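Local coordinates for protein HicA3 Toxin (Yersinia pestis, PDB 4P78) that acts as the toxin of a bacterial toxin-antitoxin pair, probably as an RNA-cleaving enzyme of the HicA family, and is bound here by the antitoxin HicB3, at residues E5-K8 with R9-A13; L54-A57 with Q58-G62. All coordinates share one frame; numbering follows the deposited sequence.

Interaction 1. Residues E5-K8 with R9-A13; sequences ELIK and RLEDA
R9 reaches back one turn of helix to E5, and the two side chains run side by side in the same direction into a salt bridge. The grip is side-on: NE and NH2 of R9 both donate to the same carboxylate oxygen, with R9 NH2 to E5 OE2 at 2.8 Å and R9 NE to E5 OE2 at 2.9 Å. That oxygen lies practically in the guanidinium plane, at its edge, yet the two flat groups are not coplanar; the carboxylate is turned 38° against the guanidinium. NH2 meets OE2 nearly along the C-O bond, whereas NE arrives on the anti side and somewhat above the carboxylate plane. E5 carries CG trans to its own nitrogen (chi1 -173°) and continues extended, which brings the carboxylate level with the end of the arginine. The remaining nitrogen, NH1, hydrogen-bonds K64 O near the C terminus, so the guanidinium has a second partner besides E5.

All this sits on helix 3-12, the first element of the small HicA fold, which packs against a three-stranded antiparallel sheet. Its backbone follows the regular i to i+4 pattern: R9 N donates to E5 O, L10 N to L6 O at 2.9 Å, E11 N to I7 O, and D12 N to K8 O at 3.0 Å.

Apolar contact falls on the buried side of the helix. L6 CG and L10 CD1 approach to 4.1 Å, their side chains crossing at a slant, and both leucines also rest on L42 of strand 36-44 and on I63. Around the helix from them, K8 and E11 lie alongside each other; there the lysine offers methylene rather than charge, K8 CG standing 3.9 Å from E11 OE1.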
ATOM      1  N   GLU C   5     -12.695  -5.561  24.713  1.00 27.22           N
ATOM      2  CA  GLU C   5     -13.969  -4.852  24.706  1.00 30.24           C
ATOM      3  C   GLU C   5     -14.713  -5.024  23.365  1.00 31.04           C
ATOM      4  O   GLU C   5     -15.943  -5.138  23.347  1.00 33.17           O
ATOM      5  CB  GLU C   5     -13.778  -3.366  25.000  1.00 28.54           C
ATOM      6  CG  GLU C   5     -15.107  -2.644  25.178  1.00 35.53           C
ATOM      7  CD  GLU C   5     -14.963  -1.145  25.313  1.00 43.22           C
ATOM      8  OE1 GLU C   5     -13.889  -0.682  25.757  1.00 44.64           O
ATOM      9  OE2 GLU C   5     -15.933  -0.428  24.977  1.00 47.53           O
ATOM     10  N   LEU C   6     -13.974  -5.059  22.256  1.00 27.44           N
ATOM     11  CA  LEU C   6     -14.588  -5.274  20.940  1.00 26.13           C
ATOM     12  C   LEU C   6     -15.254  -6.648  20.866  1.00 24.86           C
ATOM     13  O   LEU C   6     -16.386  -6.773  20.406  1.00 22.83           O
ATOM     14  CB  LEU C   6     -13.545  -5.130  19.816  1.00 25.20           C
ATOM     15  CG  LEU C   6     -14.021  -5.523  18.404  1.00 27.43           C
ATOM     16  CD1 LEU C   6     -15.319  -4.812  18.050  1.00 20.66           C
ATOM     17  CD2 LEU C   6     -12.933  -5.225  17.354  1.00 25.37           C
ATOM     18  N   ILE C   7     -14.542  -7.672  21.325  1.00 24.40           N
ATOM     19  CA  ILE C   7     -15.077  -9.035  21.392  1.00 28.05           C
ATOM     20  C   ILE C   7     -16.366  -9.098  22.232  1.00 28.16           C
ATOM     21  O   ILE C   7     -17.352  -9.729  21.837  1.00 26.16           O
ATOM     22  CB  ILE C   7     -14.020 -10.016  21.965  1.00 29.81           C
ATOM     23  CG1 ILE C   7     -12.850 -10.176  20.984  1.00 25.60           C
ATOM     24  CG2 ILE C   7     -14.647 -11.370  22.305  1.00 29.82           C
ATOM     25  CD1 ILE C   7     -11.771 -11.132  21.462  1.00 28.53           C
ATOM     26  N   LYS C   8     -16.380  -8.420  23.374  1.00 27.75           N
ATOM     27  CA  LYS C   8     -17.596  -8.413  24.190  1.00 28.52           C
ATOM     28  C   LYS C   8     -18.728  -7.613  23.523  1.00 27.88           C
ATOM     29  O   LYS C   8     -19.888  -7.987  23.631  1.00 26.14           O
ATOM     30  CB  LYS C   8     -17.277  -7.905  25.595  1.00 34.67           C
ATOM     31  CG  LYS C   8     -16.283  -8.847  26.320  1.00 39.64           C
ATOM     32  CD  LYS C   8     -15.382  -8.132  27.337  1.00 42.60           C
ATOM     33  CE  LYS C   8     -14.188  -9.012  27.718  1.00 46.76           C
ATOM     34  NZ  LYS C   8     -13.064  -8.234  28.334  1.00 50.71           N
ATOM     35  N   ARG C   9     -18.398  -6.566  22.767  1.00 27.68           N
ATOM     36  CA  ARG C   9     -19.432  -5.896  21.979  1.00 25.20           C
ATOM     37  C   ARG C   9     -19.963  -6.799  20.864  1.00 25.34           C
ATOM     38  O   ARG C   9     -21.151  -6.747  20.527  1.00 25.69           O
ATOM     39  CB  ARG C   9     -18.909  -4.582  21.404  1.00 29.04           C
ATOM     40  CG  ARG C   9     -18.777  -3.496  22.460  1.00 27.78           C
ATOM     41  CD  ARG C   9     -18.071  -2.276  21.921  1.00 35.28           C
ATOM     42  NE  ARG C   9     -17.854  -1.282  22.966  1.00 37.46           N
ATOM     43  CZ  ARG C   9     -18.767  -0.399  23.342  1.00 39.49           C
ATOM     44  NH1 ARG C   9     -19.957  -0.386  22.752  1.00 43.28           N
ATOM     45  NH2 ARG C   9     -18.494   0.471  24.304  1.00 38.68           N
ATOM     46  N   LEU C  10     -19.100  -7.645  20.308  1.00 23.48           N
ATOM     47  CA  LEU C  10     -19.531  -8.600  19.284  1.00 24.52           C
ATOM     48  C   LEU C  10     -20.432  -9.688  19.893  1.00 27.67           C
ATOM     49  O   LEU C  10     -21.402 -10.134  19.270  1.00 24.51           O
ATOM     50  CB  LEU C  10     -18.317  -9.221  18.583  1.00 24.48           C
ATOM     51  CG  LEU C  10     -17.591  -8.295  17.587  1.00 29.07           C
ATOM     52  CD1 LEU C  10     -16.197  -8.788  17.250  1.00 22.43           C
ATOM     53  CD2 LEU C  10     -18.405  -8.180  16.310  1.00 27.93           C
ATOM     54  N   GLU C  11     -20.116 -10.099  21.117  1.00 24.74           N
ATOM     55  CA  GLU C  11     -20.935 -11.077  21.824  1.00 26.25           C
ATOM     56  C   GLU C  11     -22.305 -10.494  22.142  1.00 26.42           C
ATOM     57  O   GLU C  11     -23.313 -11.188  22.036  1.00 30.82           O
ATOM     58  CB  GLU C  11     -20.245 -11.544  23.106  1.00 27.62           C
ATOM     59  CG  GLU C  11     -19.060 -12.459  22.858  1.00 28.67           C
ATOM     60  CD  GLU C  11     -18.371 -12.851  24.150  1.00 35.56           C
ATOM     61  OE1 GLU C  11     -18.293 -11.990  25.051  1.00 29.05           O
ATOM     62  OE2 GLU C  11     -17.926 -14.015  24.269  1.00 34.77           O
ATOM     63  N   ASP C  12     -22.336  -9.223  22.524  1.00 25.88           N
ATOM     64  CA  ASP C  12     -23.596  -8.520  22.746  1.00 26.64           C
ATOM     65  C   ASP C  12     -24.467  -8.523  21.486  1.00 32.75           C
ATOM     66  O   ASP C  12     -25.687  -8.460  21.570  1.00 32.43           O
ATOM     67  CB  ASP C  12     -23.340  -7.081  23.196  1.00 31.15           C
ATOM     68  CG  ASP C  12     -22.766  -6.996  24.611  1.00 39.07           C
ATOM     69  OD1 ASP C  12     -22.888  -7.985  25.376  1.00 38.39           O
ATOM     70  OD2 ASP C  12     -22.194  -5.933  24.956  1.00 37.89           O
ATOM     71  N   ALA C  13     -23.835  -8.598  20.317  1.00 30.09           N
ATOM     72  CA  ALA C  13     -24.575  -8.585  19.062  1.00 31.31           C
ATOM     73  C   ALA C  13     -24.857  -9.997  18.562  1.00 33.71           C
ATOM     74  O   ALA C  13     -25.275 -10.180  17.411  1.00 31.92           O
ATOM     75  CB  ALA C  13     -23.817  -7.785  17.999  1.00 28.36           C
TER

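Interaction 2. Residues L54-A57 with Q58-G62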
ATOM      1  N   LEU C  54     -13.569   0.015  13.614  1.00 23.88           N
ATOM      2  CA  LEU C  54     -14.825  -0.080  14.361  1.00 26.63           C
ATOM      3  C   LEU C  54     -16.041   0.197  13.475  1.00 25.84           C
ATOM      4  O   LEU C  54     -17.044  -0.518  13.565  1.00 22.96           O
ATOM      5  CB  LEU C  54     -14.822   0.882  15.556  1.00 26.77           C
ATOM      6  CG  LEU C  54     -13.847   0.527  16.678  1.00 28.82           C
ATOM      7  CD1 LEU C  54     -13.901   1.564  17.779  1.00 25.85           C
ATOM      8  CD2 LEU C  54     -14.160  -0.856  17.228  1.00 29.80           C
ATOM      9  N   ARG C  55     -15.947   1.218  12.618  1.00 25.05           N
ATOM     10  CA  ARG C  55     -17.050   1.571  11.715  1.00 24.69           C
ATOM     11  C   ARG C  55     -17.401   0.402  10.803  1.00 24.24           C
ATOM     12  O   ARG C  55     -18.567   0.168  10.492  1.00 22.68           O
ATOM     13  CB  ARG C  55     -16.686   2.806  10.874  1.00 29.79           C
ATOM     14  CG  ARG C  55     -16.922   4.154  11.560  1.00 35.77           C
ATOM     15  CD  ARG C  55     -18.317   4.669  11.273  1.00 29.67           C
ATOM     16  NE  ARG C  55     -18.528   6.036  11.749  1.00 41.00           N
ATOM     17  CZ  ARG C  55     -18.211   7.132  11.058  1.00 43.45           C
ATOM     18  NH1 ARG C  55     -17.653   7.033   9.860  1.00 33.93           N
ATOM     19  NH2 ARG C  55     -18.446   8.333  11.571  1.00 45.58           N
ATOM     20  N   GLN C  56     -16.377  -0.326  10.368  1.00 23.60           N
ATOM     21  CA  GLN C  56     -16.571  -1.481   9.503  1.00 22.68           C
ATOM     22  C   GLN C  56     -17.126  -2.653  10.296  1.00 25.27           C
ATOM     23  O   GLN C  56     -17.971  -3.410   9.804  1.00 24.79           O
ATOM     24  CB  GLN C  56     -15.254  -1.868   8.829  1.00 20.77           C
ATOM     25  CG  GLN C  56     -15.354  -3.057   7.858  1.00 21.14           C
ATOM     26  CD  GLN C  56     -16.161  -2.725   6.608  1.00 25.30           C
ATOM     27  OE1 GLN C  56     -16.423  -1.556   6.306  1.00 24.40           O
ATOM     28  NE2 GLN C  56     -16.557  -3.758   5.876  1.00 22.59           N
ATOM     29  N   ALA C  57     -16.643  -2.812  11.526  1.00 23.63           N
ATOM     30  CA  ALA C  57     -17.169  -3.870  12.390  1.00 25.68           C
ATOM     31  C   ALA C  57     -18.668  -3.670  12.608  1.00 24.24           C
ATOM     32  O   ALA C  57     -19.447  -4.621  12.526  1.00 25.85           O
ATOM     33  CB  ALA C  57     -16.430  -3.891  13.715  1.00 24.35           C
ATOM     34  N   GLN C  58     -19.072  -2.426  12.867  1.00 25.56           N
ATOM     35  CA  GLN C  58     -20.498  -2.103  12.970  1.00 30.23           C
ATOM     36  C   GLN C  58     -21.216  -2.429  11.670  1.00 24.99           C
ATOM     37  O   GLN C  58     -22.319  -2.969  11.666  1.00 25.70           O
ATOM     38  CB  GLN C  58     -20.706  -0.628  13.325  1.00 27.13           C
ATOM     39  CG  GLN C  58     -22.184  -0.230  13.383  1.00 27.84           C
ATOM     40  CD  GLN C  58     -22.374   1.257  13.621  1.00 29.20           C
ATOM     41  OE1 GLN C  58     -21.645   2.079  13.071  1.00 30.65           O
ATOM     42  NE2 GLN C  58     -23.342   1.607  14.454  1.00 30.22           N
ATOM     43  N   LYS C  59     -20.571  -2.109  10.554  1.00 24.31           N
ATOM     44  CA  LYS C  59     -21.181  -2.304   9.259  1.00 24.88           C
ATOM     45  C   LYS C  59     -21.515  -3.778   9.028  1.00 25.92           C
ATOM     46  O   LYS C  59     -22.596  -4.105   8.552  1.00 30.39           O
ATOM     47  CB  LYS C  59     -20.250  -1.765   8.170  1.00 28.13           C
ATOM     48  CG  LYS C  59     -20.810  -1.803   6.796  1.00 26.52           C
ATOM     49  CD  LYS C  59     -19.893  -1.048   5.849  1.00 28.39           C
ATOM     50  CE  LYS C  59     -20.407  -1.125   4.432  1.00 34.43           C
ATOM     51  NZ  LYS C  59     -21.712  -0.414   4.315  1.00 37.27           N
ATOM     52  N   ILE C  60     -20.604  -4.659   9.430  1.00 27.88           N
ATOM     53  CA  ILE C  60     -20.700  -6.102   9.175  1.00 26.76           C
ATOM     54  C   ILE C  60     -21.369  -6.890  10.294  1.00 29.13           C
ATOM     55  O   ILE C  60     -22.082  -7.860  10.047  1.00 28.25           O
ATOM     56  CB  ILE C  60     -19.277  -6.703   8.947  1.00 36.46           C
ATOM     57  CG1 ILE C  60     -18.639  -6.064   7.721  1.00 28.86           C
ATOM     58  CG2 ILE C  60     -19.331  -8.218   8.787  1.00 38.50           C
ATOM     59  CD1 ILE C  60     -19.554  -6.085   6.547  1.00 34.25           C
ATOM     60  N   ALA C  61     -21.138  -6.480  11.536  1.00 25.84           N
ATOM     61  CA  ALA C  61     -21.571  -7.289  12.662  1.00 26.93           C
ATOM     62  C   ALA C  61     -22.688  -6.636  13.455  1.00 29.75           C
ATOM     63  O   ALA C  61     -23.398  -7.316  14.194  1.00 37.09           O
ATOM     64  CB  ALA C  61     -20.398  -7.585  13.566  1.00 28.72           C
ATOM     65  N   GLY C  62     -22.843  -5.325  13.318  1.00 26.09           N
ATOM     66  CA  GLY C  62     -23.964  -4.646  13.944  1.00 32.87           C
ATOM     67  C   GLY C  62     -23.786  -4.345  15.422  1.00 33.05           C
ATOM     68  O   GLY C  62     -24.754  -4.247  16.168  1.00 37.02           O
TER
HETATM   69  O   HOH W   1     -20.423   2.119  10.853  1.00 31.57           O
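Helix 51-61, the C-terminal helix of the toxin, ends in this contact, and one of its faces meets the antitoxin. Q56 takes part both in the helix and in the interface. Its amide touches side chains of the next turn: Q56 OE1 lies 3.5 Å from K59 CD, while Q56 NE2 lies 3.6 Å from I60 CG1 and also touches the CD1 methyl. A bend at chi2 (68°) turns the amide forward, toward the C-terminal end of the helix, bringing it beside the aliphatic carbons of K59 and I60. The polar end is engaged across the interface, because Q56 OE1 accepts a hydrogen bond from R71 of the HicB3 antitoxin chain, and Y17 of that chain packs against the same glutamine. R55 makes a salt bridge to E75 of the antitoxin chain.

This places the segment in the toxin-antitoxin interface of the HicA-HicB pair, with K59 and I60 packing on R71 and D22 of the HicB3 chain.

Q58 faces another way and uses water. One water donates to R55 O at 2.7 Å and to Q58 OE1 at 2.5 Å, linking a backbone carbonyl to the end of a side chain. R55 O therefore has two donors, the water and K59 N, the latter at 3.0 Å. CG of Q58 is trans to the backbone N (chi1 177°) and the chain stays extended, which carries its amide out to that water.

Q58 N donates to L54 O and I60 N to Q56 O as ordinary helical bonds. A57 O receives A61 N at 2.7 Å, with a weak second bond from I60 N at 3.3 Å. G62 leaves the helix with positive phi, while G62 N still donates to Q58 O at 2.9 Å.

From the N terminus, interaction 1 comes first and is complete within helix 3-12; the chain then runs through the three strands before helix 51-61 carries interaction 2. The two contacts are in series: neither nests inside nor crosses the other, and each closes only a helical turn. In space they meet, their centres about 11 Å apart. L10 CD2 packs on A61 CB at 3.4 Å, and L6 CD1 lies 4.2 Å from L54 CD2, so the first and last helices of the chain are tied side by side. Residues 5-13 also rest on the sheet, while 54-62 bears on the antitoxin.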